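PDB 2NLZ: cephalosporin acylase from Bacillus halodurans, which probably acts as an amide hydrolase or acyl transferase of the gamma-glutamyltranspeptidase family, whose members are N-terminal nucleophile enzymes. Local coordinates for residues Pro157-Ala160 with Lys161-Ala165; Thr207-Ser210 with Ile211-Asn215; Val294-Tyr297 with His298-Glu302; Asn400-Asp404 with Pro405-Asn409. The protein carries 1 engineered substitution. All blocks are in the same frame, centred on the assembly; numbering follows the deposited sequence.

All four contacts are local, each made within one unbroken run of chain. Contacts 1, 2 and 3 lie on three different helices, 157-173, 202-212 and 294-314. Contact 4 lies in a loop between strands 392-393 and 424-428. Contact 3 is the buried one, and the other three are partly buried. Contacts 2 and 3 sit on opposite sides of the chain's centre, with their own centres about 48 Å apart. Their chemistry differs with place. Contact 1 is mostly apolar, contact 2 has a serine hydroxyl bonded to a carbonyl late in its helix, contact 3 adds a salt bridge, and contact 4 has two backbone bonds, one closing its turn and one joining its arms. Contact 1 alone touches another subunit.

Contact 1 (Pro157-Ala160 with Lys161-Ala165); sequences PTLA and KYWKA
The indole of Trp-163 meets Leu-159 at its edge. Leu-159 CG lies near the ring plane, 3.9 Å from Trp-163 CE3. Leu-159 CD2 adds a second touch, 4.1 Å from Trp-163 CZ3. The two side chains lie side by side and point the same way. Leu-159 CG is anti to its own backbone N (chi1 -179°), which carries the branch forward along the helix to the six-membered ring. Trp-199 and Phe-381 meet the indole edge-to-face, and its NE1 is hydrogen-bonded to Phe-186 O.

The Tyr-162 ring stands beside Thr-158. Thr-158 O approaches it obliquely, 3.3 Å from Tyr-162 CD1. The methyl Thr-158 CG2 is 4.1 Å from Tyr-162 CE1. Thr-158 and Pro-157 also pack on Asn-17 and Tyr-20 of the second subunit.

The backbone holds these pairs in step. Trp-163 N bonds to Leu-159 O at 3.0 Å, and Lys-164 N to Ala-160 O at the same length. Lys-161 N bonds to Pro-157 O at 3.1 Å. This is the first part of alpha helix 157-173, with proline in its first turn and side chains paired four residues apart.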
loop_
_atom_site.group_PDB
_atom_site.type_symbol
_atom_site.label_atom_id
_atom_site.label_comp_id
_atom_site.label_asym_id
_atom_site.label_seq_id
_atom_site.Cartn_x
_atom_site.Cartn_y
_atom_site.Cartn_z
ATOM N N PRO D 157 -16.345 0.540 -21.215
ATOM C CA PRO D 157 -16.560 -0.593 -20.299
ATOM C C PRO D 157 -17.425 -0.289 -19.074
ATOM O O PRO D 157 -18.253 -1.118 -18.686
ATOM C CB PRO D 157 -15.145 -0.933 -19.832
ATOM C CG PRO D 157 -14.277 -0.506 -20.928
ATOM C CD PRO D 157 -14.919 0.692 -21.552
ATOM N N THR D 158 -17.218 0.880 -18.471
ATOM C CA THR D 158 -17.944 1.274 -17.269
ATOM C C THR D 158 -19.421 1.505 -17.582
ATOM O O THR D 158 -20.296 0.975 -16.890
ATOM C CB THR D 158 -17.341 2.542 -16.639
ATOM O OG1 THR D 158 -15.920 2.413 -16.595
ATOM C CG2 THR D 158 -17.880 2.765 -15.229
ATOM N N LEU D 159 -19.682 2.287 -18.630
ATOM C CA LEU D 159 -21.036 2.517 -19.102
ATOM C C LEU D 159 -21.691 1.187 -19.488
ATOM O O LEU D 159 -22.861 0.959 -19.181
ATOM C CB LEU D 159 -21.031 3.494 -20.277
ATOM C CG LEU D 159 -22.370 3.872 -20.904
ATOM C CD1 LEU D 159 -23.166 4.721 -19.954
ATOM C CD2 LEU D 159 -22.138 4.620 -22.198
ATOM N N ALA D 160 -20.914 0.303 -20.119
ATOM C CA ALA D 160 -21.407 -1.011 -20.545
ATOM C C ALA D 160 -21.886 -1.866 -19.382
ATOM O O ALA D 160 -22.841 -2.623 -19.521
ATOM C CB ALA D 160 -20.346 -1.751 -21.325
ATOM N N LYS D 161 -21.214 -1.743 -18.241
ATOM C CA LYS D 161 -21.575 -2.491 -17.046
ATOM C C LYS D 161 -22.956 -2.095 -16.522
ATOM O O LYS D 161 -23.789 -2.958 -16.248
ATOM C CB LYS D 161 -20.532 -2.280 -15.944
ATOM C CG LYS D 161 -20.786 -3.110 -14.677
ATOM C CD LYS D 161 -20.478 -2.333 -13.383
ATOM C CE LYS D 161 -18.978 -2.262 -13.074
ATOM N NZ LYS D 161 -18.703 -1.545 -11.791
ATOM N N TYR D 162 -23.190 -0.792 -16.383
ATOM C CA TYR D 162 -24.440 -0.308 -15.808
ATOM C C TYR D 162 -25.597 -0.420 -16.786
ATOM O O TYR D 162 -26.744 -0.566 -16.371
ATOM C CB TYR D 162 -24.306 1.132 -15.332
ATOM C CG TYR D 162 -23.419 1.306 -14.131
ATOM C CD1 TYR D 162 -22.114 1.768 -14.272
ATOM C CD2 TYR D 162 -23.885 1.013 -12.846
ATOM C CE1 TYR D 162 -21.291 1.934 -13.170
ATOM C CE2 TYR D 162 -23.069 1.174 -11.730
ATOM C CZ TYR D 162 -21.772 1.636 -11.905
ATOM O OH TYR D 162 -20.948 1.803 -10.819
ATOM N N TRP D 163 -25.285 -0.340 -18.076
ATOM C CA TRP D 163 -26.274 -0.539 -19.120
ATOM C C TRP D 163 -26.700 -2.010 -19.145
ATOM O O TRP D 163 -27.880 -2.310 -19.299
ATOM C CB TRP D 163 -25.691 -0.116 -20.473
ATOM C CG TRP D 163 -26.681 0.316 -21.526
ATOM C CD1 TRP D 163 -27.897 -0.252 -21.812
ATOM C CD2 TRP D 163 -26.513 1.384 -22.460
ATOM N NE1 TRP D 163 -28.498 0.409 -22.857
ATOM C CE2 TRP D 163 -27.670 1.418 -23.271
ATOM C CE3 TRP D 163 -25.505 2.323 -22.685
ATOM C CZ2 TRP D 163 -27.839 2.359 -24.285
ATOM C CZ3 TRP D 163 -25.670 3.249 -23.699
ATOM C CH2 TRP D 163 -26.827 3.263 -24.482
ATOM N N LYS D 164 -25.739 -2.920 -18.986
ATOM C CA LYS D 164 -26.043 -4.349 -18.941
ATOM C C LYS D 164 -26.814 -4.710 -17.700
ATOM O O LYS D 164 -27.735 -5.507 -17.773
ATOM C CB LYS D 164 -24.786 -5.208 -19.020
ATOM C CG LYS D 164 -24.427 -5.652 -20.425
ATOM C CD LYS D 164 -23.803 -7.036 -20.398
ATOM C CE LYS D 164 -24.801 -8.072 -19.911
ATOM N NZ LYS D 164 -24.113 -9.232 -19.308
ATOM N N ALA D 165 -26.432 -4.115 -16.568
ATOM C CA ALA D 165 -27.112 -4.331 -15.290
ATOM C C ALA D 165 -28.563 -3.888 -15.367
ATOM O O ALA D 165 -29.456 -4.562 -14.852
ATOM C CB ALA D 165 -26.395 -3.594 -14.168
#

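Contact 2 (Thr207-Ser210 with Ile211-Asn215)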
loop_
_atom_site.group_PDB
_atom_site.type_symbol
_atom_site.label_atom_id
_atom_site.label_comp_id
_atom_site.label_asym_id
_atom_site.label_seq_id
_atom_site.Cartn_x
_atom_site.Cartn_y
_atom_site.Cartn_z
ATOM N N THR D 207 -35.537 14.927 -31.063
ATOM C CA THR D 207 -36.115 15.681 -29.967
ATOM C C THR D 207 -35.188 16.802 -29.479
ATOM O O THR D 207 -35.660 17.892 -29.137
ATOM C CB THR D 207 -36.604 14.764 -28.823
ATOM O OG1 THR D 207 -37.065 15.562 -27.733
ATOM C CG2 THR D 207 -35.510 13.904 -28.335
ATOM N N LEU D 208 -33.880 16.558 -29.485
ATOM C CA LEU D 208 -32.937 17.608 -29.120
ATOM C C LEU D 208 -32.979 18.733 -30.135
ATOM O O LEU D 208 -32.957 19.899 -29.764
ATOM C CB LEU D 208 -31.519 17.078 -28.967
ATOM C CG LEU D 208 -31.235 16.336 -27.662
ATOM C CD1 LEU D 208 -29.866 15.684 -27.730
ATOM C CD2 LEU D 208 -31.346 17.236 -26.430
ATOM N N ARG D 209 -33.080 18.378 -31.411
ATOM C CA ARG D 209 -33.290 19.368 -32.460
ATOM C C ARG D 209 -34.616 20.115 -32.241
ATOM O O ARG D 209 -34.681 21.332 -32.405
ATOM C CB ARG D 209 -33.228 18.711 -33.842
ATOM C CG ARG D 209 -33.160 19.681 -35.009
ATOM C CD ARG D 209 -32.082 19.282 -36.014
ATOM N NE ARG D 209 -32.002 17.832 -36.197
ATOM C CZ ARG D 209 -30.986 17.191 -36.774
ATOM N NH1 ARG D 209 -29.938 17.859 -37.241
ATOM N NH2 ARG D 209 -31.017 15.872 -36.877
ATOM N N SER D 210 -35.656 19.396 -31.831
ATOM C CA SER D 210 -36.955 20.017 -31.652
ATOM C C SER D 210 -36.951 21.021 -30.505
ATOM O O SER D 210 -37.664 22.020 -30.573
ATOM C CB SER D 210 -38.058 18.968 -31.465
ATOM O OG SER D 210 -39.353 19.560 -31.470
ATOM N N ILE D 211 -36.158 20.772 -29.463
ATOM C CA ILE D 211 -36.104 21.730 -28.346
ATOM C C ILE D 211 -35.098 22.829 -28.602
ATOM O O ILE D 211 -35.205 23.912 -28.034
ATOM C CB ILE D 211 -35.897 21.092 -26.931
ATOM C CG1 ILE D 211 -34.738 20.114 -26.910
ATOM C CG2 ILE D 211 -37.150 20.375 -26.474
ATOM C CD1 ILE D 211 -34.946 18.990 -25.915
ATOM N N ALA D 212 -34.142 22.554 -29.484
ATOM C CA ALA D 212 -33.201 23.570 -29.949
ATOM C C ALA D 212 -33.930 24.654 -30.742
ATOM O O ALA D 212 -33.679 25.848 -30.547
ATOM C CB ALA D 212 -32.112 22.938 -30.800
ATOM N N GLU D 213 -34.842 24.218 -31.612
ATOM C CA GLU D 213 -35.563 25.092 -32.539
ATOM C C GLU D 213 -36.785 25.758 -31.926
ATOM O O GLU D 213 -37.424 26.583 -32.568
ATOM C CB GLU D 213 -35.988 24.310 -33.778
ATOM C CG GLU D 213 -34.832 23.931 -34.686
ATOM C CD GLU D 213 -35.229 22.958 -35.777
ATOM O OE1 GLU D 213 -34.321 22.464 -36.481
ATOM O OE2 GLU D 213 -36.440 22.687 -35.932
ATOM N N SER D 214 -37.110 25.409 -30.688
ATOM C CA SER D 214 -38.279 25.981 -30.040
ATOM C C SER D 214 -37.957 26.690 -28.723
ATOM O O SER D 214 -38.855 27.239 -28.085
ATOM C CB SER D 214 -39.334 24.900 -29.807
ATOM O OG SER D 214 -38.912 24.015 -28.785
ATOM N N ASN D 215 -36.679 26.698 -28.339
ATOM C CA ASN D 215 -36.241 27.149 -27.005
ATOM C C ASN D 215 -36.948 26.390 -25.880
ATOM O O ASN D 215 -37.395 26.973 -24.888
ATOM C CB ASN D 215 -36.371 28.670 -26.827
ATOM C CG ASN D 215 -35.189 29.428 -27.402
ATOM O OD1 ASN D 215 -34.041 29.112 -27.116
ATOM N ND2 ASN D 215 -35.469 30.440 -28.208
#
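This is a helix-end contact, in which Ser-210 O receives the hydroxyl of Ser-214 close to the C-terminal end of helix 202-212. Ser-214 OG donates to Ser-210 O at 3.0 Å. The bond lies in the carbonyl plane, on a lone pair of Ser-210 O. Ser-214 OG sits between its backbone N and carbonyl carbon (chi1 71°), and this turns the hydroxyl back toward the helix. Ser-214 OG is also hydrogen-bonded to Ser-218 N, and Ser-210 OG pairs with Ser-218 OG. The two serines thus tie this end to helix 217-221.

Before that point the helix keeps its regular backbone bonds. Ile-211 N reaches Thr-207 O at 2.9 Å, and Glu-213 N reaches Arg-209 O at 3.0 Å.

On the buried side, Leu-208 and Ile-211 cross at a slant. Their methyls Leu-208 CD2 and Ile-211 CD1 are 4.0 Å apart. Both side chains also touch Trp-126 of helix 122-133.

Arg-209 and Glu-213 run side by side. The touch is between Arg-209 CG and Glu-213 OE1, at 3.4 Å. The charged ends do not meet, since Arg-209 NE is 5.2 Å from Glu-213 OE1. The planes of the two groups are 48° apart. Arg-209 instead makes a salt bridge to Glu-150 through NH2.

Near this end the Ser-214 hydroxyl serves the Ser-210 carbonyl, and both serines bond to Ser-218. Arg-209 is probably balanced mainly by Glu-150 of helix 143-151, and any pull between Arg-209 and Glu-213 is probably only a longer-range one.

Contact 3 (Val294-Tyr297 with His298-Glu302)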
loop_
_atom_site.group_PDB
_atom_site.type_symbol
_atom_site.label_atom_id
_atom_site.label_comp_id
_atom_site.label_asym_id
_atom_site.label_seq_id
_atom_site.Cartn_x
_atom_site.Cartn_y
_atom_site.Cartn_z
ATOM N N VAL D 294 -8.825 9.336 13.664
ATOM C CA VAL D 294 -10.099 8.739 14.035
ATOM C C VAL D 294 -11.057 9.825 14.545
ATOM O O VAL D 294 -12.257 9.784 14.279
ATOM C CB VAL D 294 -9.905 7.600 15.075
ATOM C CG1 VAL D 294 -9.051 8.063 16.276
ATOM C CG2 VAL D 294 -11.246 7.036 15.533
ATOM N N ASP D 295 -10.498 10.809 15.250
ATOM C CA ASP D 295 -11.250 11.932 15.788
ATOM C C ASP D 295 -12.018 12.641 14.670
ATOM O O ASP D 295 -13.249 12.818 14.757
ATOM C CB ASP D 295 -10.285 12.902 16.483
ATOM C CG ASP D 295 -10.962 14.182 16.926
ATOM O OD1 ASP D 295 -11.706 14.144 17.932
ATOM O OD2 ASP D 295 -10.739 15.221 16.267
ATOM N N THR D 296 -11.278 13.011 13.621
ATOM C CA THR D 296 -11.812 13.768 12.490
ATOM C C THR D 296 -12.949 13.039 11.803
ATOM O O THR D 296 -14.029 13.612 11.663
ATOM C CB THR D 296 -10.730 14.105 11.459
ATOM O OG1 THR D 296 -9.655 14.785 12.109
ATOM C CG2 THR D 296 -11.290 15.010 10.388
ATOM N N TYR D 297 -12.721 11.786 11.399
ATOM C CA TYR D 297 -13.769 10.993 10.740
ATOM C C TYR D 297 -14.988 10.830 11.636
ATOM O O TYR D 297 -16.113 10.919 11.162
ATOM C CB TYR D 297 -13.264 9.622 10.264
ATOM C CG TYR D 297 -12.358 9.685 9.050
ATOM C CD1 TYR D 297 -12.878 9.926 7.769
ATOM C CD2 TYR D 297 -10.977 9.491 9.174
ATOM C CE1 TYR D 297 -12.039 9.994 6.640
ATOM C CE2 TYR D 297 -10.132 9.550 8.058
ATOM C CZ TYR D 297 -10.666 9.800 6.793
ATOM O OH TYR D 297 -9.823 9.849 5.695
ATOM N N HIS D 298 -14.761 10.632 12.931
ATOM C CA HIS D 298 -15.863 10.486 13.883
ATOM C C HIS D 298 -16.780 11.698 13.882
ATOM O O HIS D 298 -17.992 11.564 13.666
ATOM C CB HIS D 298 -15.344 10.230 15.296
ATOM C CG HIS D 298 -16.427 10.009 16.309
ATOM N ND1 HIS D 298 -17.260 8.910 16.284
ATOM C CD2 HIS D 298 -16.796 10.737 17.390
ATOM C CE1 HIS D 298 -18.101 8.973 17.301
ATOM N NE2 HIS D 298 -17.844 10.076 17.985
ATOM N N LYS D 299 -16.196 12.876 14.106
ATOM C CA LYS D 299 -16.966 14.118 14.108
ATOM C C LYS D 299 -17.660 14.359 12.754
ATOM O O LYS D 299 -18.844 14.707 12.729
ATOM C CB LYS D 299 -16.094 15.303 14.527
ATOM C CG LYS D 299 -15.664 15.257 15.988
ATOM C CD LYS D 299 -14.473 16.177 16.238
ATOM C CE LYS D 299 -14.071 16.183 17.699
ATOM N NZ LYS D 299 -12.828 16.975 17.885
ATOM N N GLN D 300 -16.936 14.147 11.648
ATOM C CA GLN D 300 -17.534 14.196 10.313
ATOM C C GLN D 300 -18.803 13.362 10.297
ATOM O O GLN D 300 -19.893 13.907 10.138
ATOM C CB GLN D 300 -16.583 13.654 9.235
ATOM C CG GLN D 300 -15.473 14.586 8.805
ATOM C CD GLN D 300 -14.644 14.037 7.647
ATOM O OE1 GLN D 300 -14.179 12.909 7.696
ATOM N NE2 GLN D 300 -14.446 14.847 6.611
ATOM N N ILE D 301 -18.644 12.051 10.492
ATOM C CA ILE D 301 -19.736 11.059 10.413
ATOM C C ILE D 301 -20.899 11.355 11.378
ATOM O O ILE D 301 -22.069 11.263 10.998
ATOM C CB ILE D 301 -19.200 9.597 10.616
ATOM C CG1 ILE D 301 -18.276 9.193 9.470
ATOM C CG2 ILE D 301 -20.323 8.577 10.698
ATOM C CD1 ILE D 301 -17.319 8.063 9.814
ATOM N N GLU D 302 -20.580 11.742 12.612
ATOM C CA GLU D 302 -21.629 12.069 13.578
ATOM C C GLU D 302 -22.455 13.293 13.199
ATOM O O GLU D 302 -23.684 13.242 13.252
ATOM C CB GLU D 302 -21.050 12.222 14.977
ATOM C CG GLU D 302 -20.441 10.945 15.536
ATOM C CD GLU D 302 -21.464 9.860 15.846
ATOM O OE1 GLU D 302 -21.985 9.210 14.908
ATOM O OE2 GLU D 302 -21.724 9.643 17.048
#
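Tyr-297 lies alongside Gln-300, whose amide oxygen comes up to the phenol ring obliquely. Gln-300 OE1 is 3.3 Å from Tyr-297 CD1. The ring and amide planes are 59° apart. Gln-300 OE1 is also hydrogen-bonded to Trp-471 NE1, which probably limits the rotation of the amide. Tyr-297 OH bonds to Asp-292 OD1, so the ring is held at its far end too. Phe-485 meets the same ring edge-to-face.

One turn on, Ile-301 follows the tyrosine. Its CD1 is 4.4 Å from Tyr-297 CB, a loose apolar touch.

Asp-295 and Lys-299 form a salt bridge four residues apart. Lys-299 NZ is 3.0 Å from Asp-295 OD1 and 3.2 Å from OD2 of the same residue, and both hydrogen bonds are weak. With chi1 at 173° the Asp-295 carboxylate leans toward the next turn. The lysine chain is extended and slants across it.

His-298 packs one ring face against Glu-302 CG, which stands 3.5 Å above the plane and offset toward the rim. His-298 ND1 is hydrogen-bonded to His-498 NE2. The backbone bonds are regular, as from Ile-301 N to Tyr-297 O at 2.9 Å.

Two kinds of polar group thus occur in this opening of helix 294-314. The buried Gln-300 and His-298 bond to Trp-471 and His-498, which lie far along the chain. Asp-295 and Lys-299 are partly exposed, and their charges probably offset each other.

Contact 4 (Asn400-Asp404 with Pro405-Asn409)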
loop_
_atom_site.group_PDB
_atom_site.type_symbol
_atom_site.label_atom_id
_atom_site.label_comp_id
_atom_site.label_asym_id
_atom_site.label_seq_id
_atom_site.Cartn_x
_atom_site.Cartn_y
_atom_site.Cartn_z
ATOM N N ASN D 400 -39.538 9.690 -4.512
ATOM C CA ASN D 400 -39.048 10.338 -3.289
ATOM C C ASN D 400 -40.151 10.811 -2.337
ATOM O O ASN D 400 -39.896 11.048 -1.151
ATOM C CB ASN D 400 -38.136 11.526 -3.637
ATOM C CG ASN D 400 -36.671 11.139 -3.745
ATOM O OD1 ASN D 400 -36.108 10.522 -2.837
ATOM N ND2 ASN D 400 -36.042 11.515 -4.855
ATOM N N PHE D 401 -41.365 10.959 -2.862
ATOM C CA PHE D 401 -42.507 11.413 -2.075
ATOM C C PHE D 401 -42.881 10.394 -1.009
ATOM O O PHE D 401 -42.803 9.187 -1.237
ATOM C CB PHE D 401 -43.727 11.635 -2.974
ATOM C CG PHE D 401 -43.748 12.968 -3.690
ATOM C CD1 PHE D 401 -43.881 14.157 -2.982
ATOM C CD2 PHE D 401 -43.690 13.024 -5.080
ATOM C CE1 PHE D 401 -43.924 15.375 -3.637
ATOM C CE2 PHE D 401 -43.736 14.239 -5.748
ATOM C CZ PHE D 401 -43.850 15.419 -5.023
ATOM N N SER D 402 -43.301 10.889 0.150
ATOM C CA SER D 402 -43.788 10.033 1.224
ATOM C C SER D 402 -45.291 9.850 1.087
ATOM O O SER D 402 -45.995 10.752 0.636
ATOM C CB SER D 402 -43.461 10.652 2.587
ATOM O OG SER D 402 -43.778 9.773 3.656
ATOM N N LEU D 403 -45.778 8.676 1.470
ATOM C CA LEU D 403 -47.214 8.420 1.470
ATOM C C LEU D 403 -47.798 8.435 2.886
ATOM O O LEU D 403 -48.952 8.058 3.107
ATOM C CB LEU D 403 -47.527 7.119 0.740
ATOM C CG LEU D 403 -47.245 7.187 -0.763
ATOM C CD1 LEU D 403 -47.485 5.846 -1.439
ATOM C CD2 LEU D 403 -48.086 8.268 -1.422
ATOM N N ASP D 404 -46.972 8.881 3.832
ATOM C CA ASP D 404 -47.388 9.175 5.195
ATOM C C ASP D 404 -47.852 10.633 5.216
ATOM O O ASP D 404 -47.042 11.542 5.016
ATOM C CB ASP D 404 -46.215 8.949 6.162
ATOM C CG ASP D 404 -46.540 9.334 7.600
ATOM O OD1 ASP D 404 -45.617 9.789 8.307
ATOM O OD2 ASP D 404 -47.701 9.176 8.035
ATOM N N PRO D 405 -49.160 10.855 5.453
ATOM C CA PRO D 405 -49.801 12.171 5.384
ATOM C C PRO D 405 -49.253 13.185 6.380
ATOM O O PRO D 405 -49.371 14.389 6.158
ATOM C CB PRO D 405 -51.264 11.870 5.719
ATOM C CG PRO D 405 -51.433 10.416 5.465
ATOM C CD PRO D 405 -50.124 9.802 5.816
ATOM N N ASN D 406 -48.663 12.697 7.467
ATOM C CA ASN D 406 -48.109 13.565 8.505
ATOM C C ASN D 406 -46.662 13.992 8.253
ATOM O O ASN D 406 -46.120 14.827 8.981
ATOM C CB ASN D 406 -48.247 12.906 9.883
ATOM C CG ASN D 406 -49.697 12.734 10.308
ATOM O OD1 ASN D 406 -50.077 11.697 10.838
ATOM N ND2 ASN D 406 -50.512 13.754 10.071
ATOM N N HIS D 407 -46.041 13.417 7.225
ATOM C CA HIS D 407 -44.690 13.809 6.826
ATOM C C HIS D 407 -44.780 15.040 5.945
ATOM O O HIS D 407 -45.685 15.143 5.127
ATOM C CB HIS D 407 -43.984 12.682 6.069
ATOM C CG HIS D 407 -42.497 12.846 5.994
ATOM N ND1 HIS D 407 -41.627 12.076 6.734
ATOM C CD2 HIS D 407 -41.728 13.695 5.276
ATOM C CE1 HIS D 407 -40.386 12.442 6.471
ATOM N NE2 HIS D 407 -40.420 13.426 5.591
ATOM N N ASP D 408 -43.840 15.964 6.111
ATOM C CA ASP D 408 -43.821 17.205 5.341
ATOM C C ASP D 408 -43.654 17.000 3.827
ATOM O O ASP D 408 -44.187 17.775 3.033
ATOM C CB ASP D 408 -42.727 18.136 5.863
ATOM C CG ASP D 408 -42.926 18.530 7.323
ATOM O OD1 ASP D 408 -44.074 18.553 7.814
ATOM O OD2 ASP D 408 -41.913 18.826 7.988
ATOM N N ASN D 409 -42.910 15.966 3.436
ATOM C CA ASN D 409 -42.729 15.606 2.025
ATOM C C ASN D 409 -43.784 14.596 1.539
ATOM O O ASN D 409 -43.493 13.695 0.742
ATOM C CB ASN D 409 -41.306 15.072 1.789
ATOM C CG ASN D 409 -40.949 14.995 0.324
ATOM O OD1 ASN D 409 -40.849 16.017 -0.348
ATOM N ND2 ASN D 409 -40.772 13.774 -0.183
#
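Phe-401 lies on the outgoing arm of a chain reversal, a type I beta turn from Asp-404 to His-407. The reversal falls within the loop between strands 392-393 and 424-428. The Phe-401 ring presents its edge to the returning chain. Asn-409 O lies in the ring plane, 3.8 Å from Phe-401 CD1.

Ser-402 comes next and takes up that carbonyl. Its backbone N bonds to Asn-409 O at 2.9 Å, with an N-H...O angle of 170°. Ser-402 OG stands 3.8 Å from His-407 CB and accepts a weak bond from Asp-404 N. Leu-403 turns to helix 97-101 and packs on Met-97 and Val-100.

Asp-404 opens the turn. Its side chain crosses both Pro-405 and His-407 at about a right angle, and its carboxylate lies beside the Pro-405 ring.

The second half has further partners. His-407 NE2 bonds to Met-312 O, and Asn-409 OD1 to Thr-316 OG1 and to Tyr-418 N, later in the same loop. The turn itself is closed by His-407 N, which donates to Asp-404 O at 3.1 Å from above the carbonyl plane.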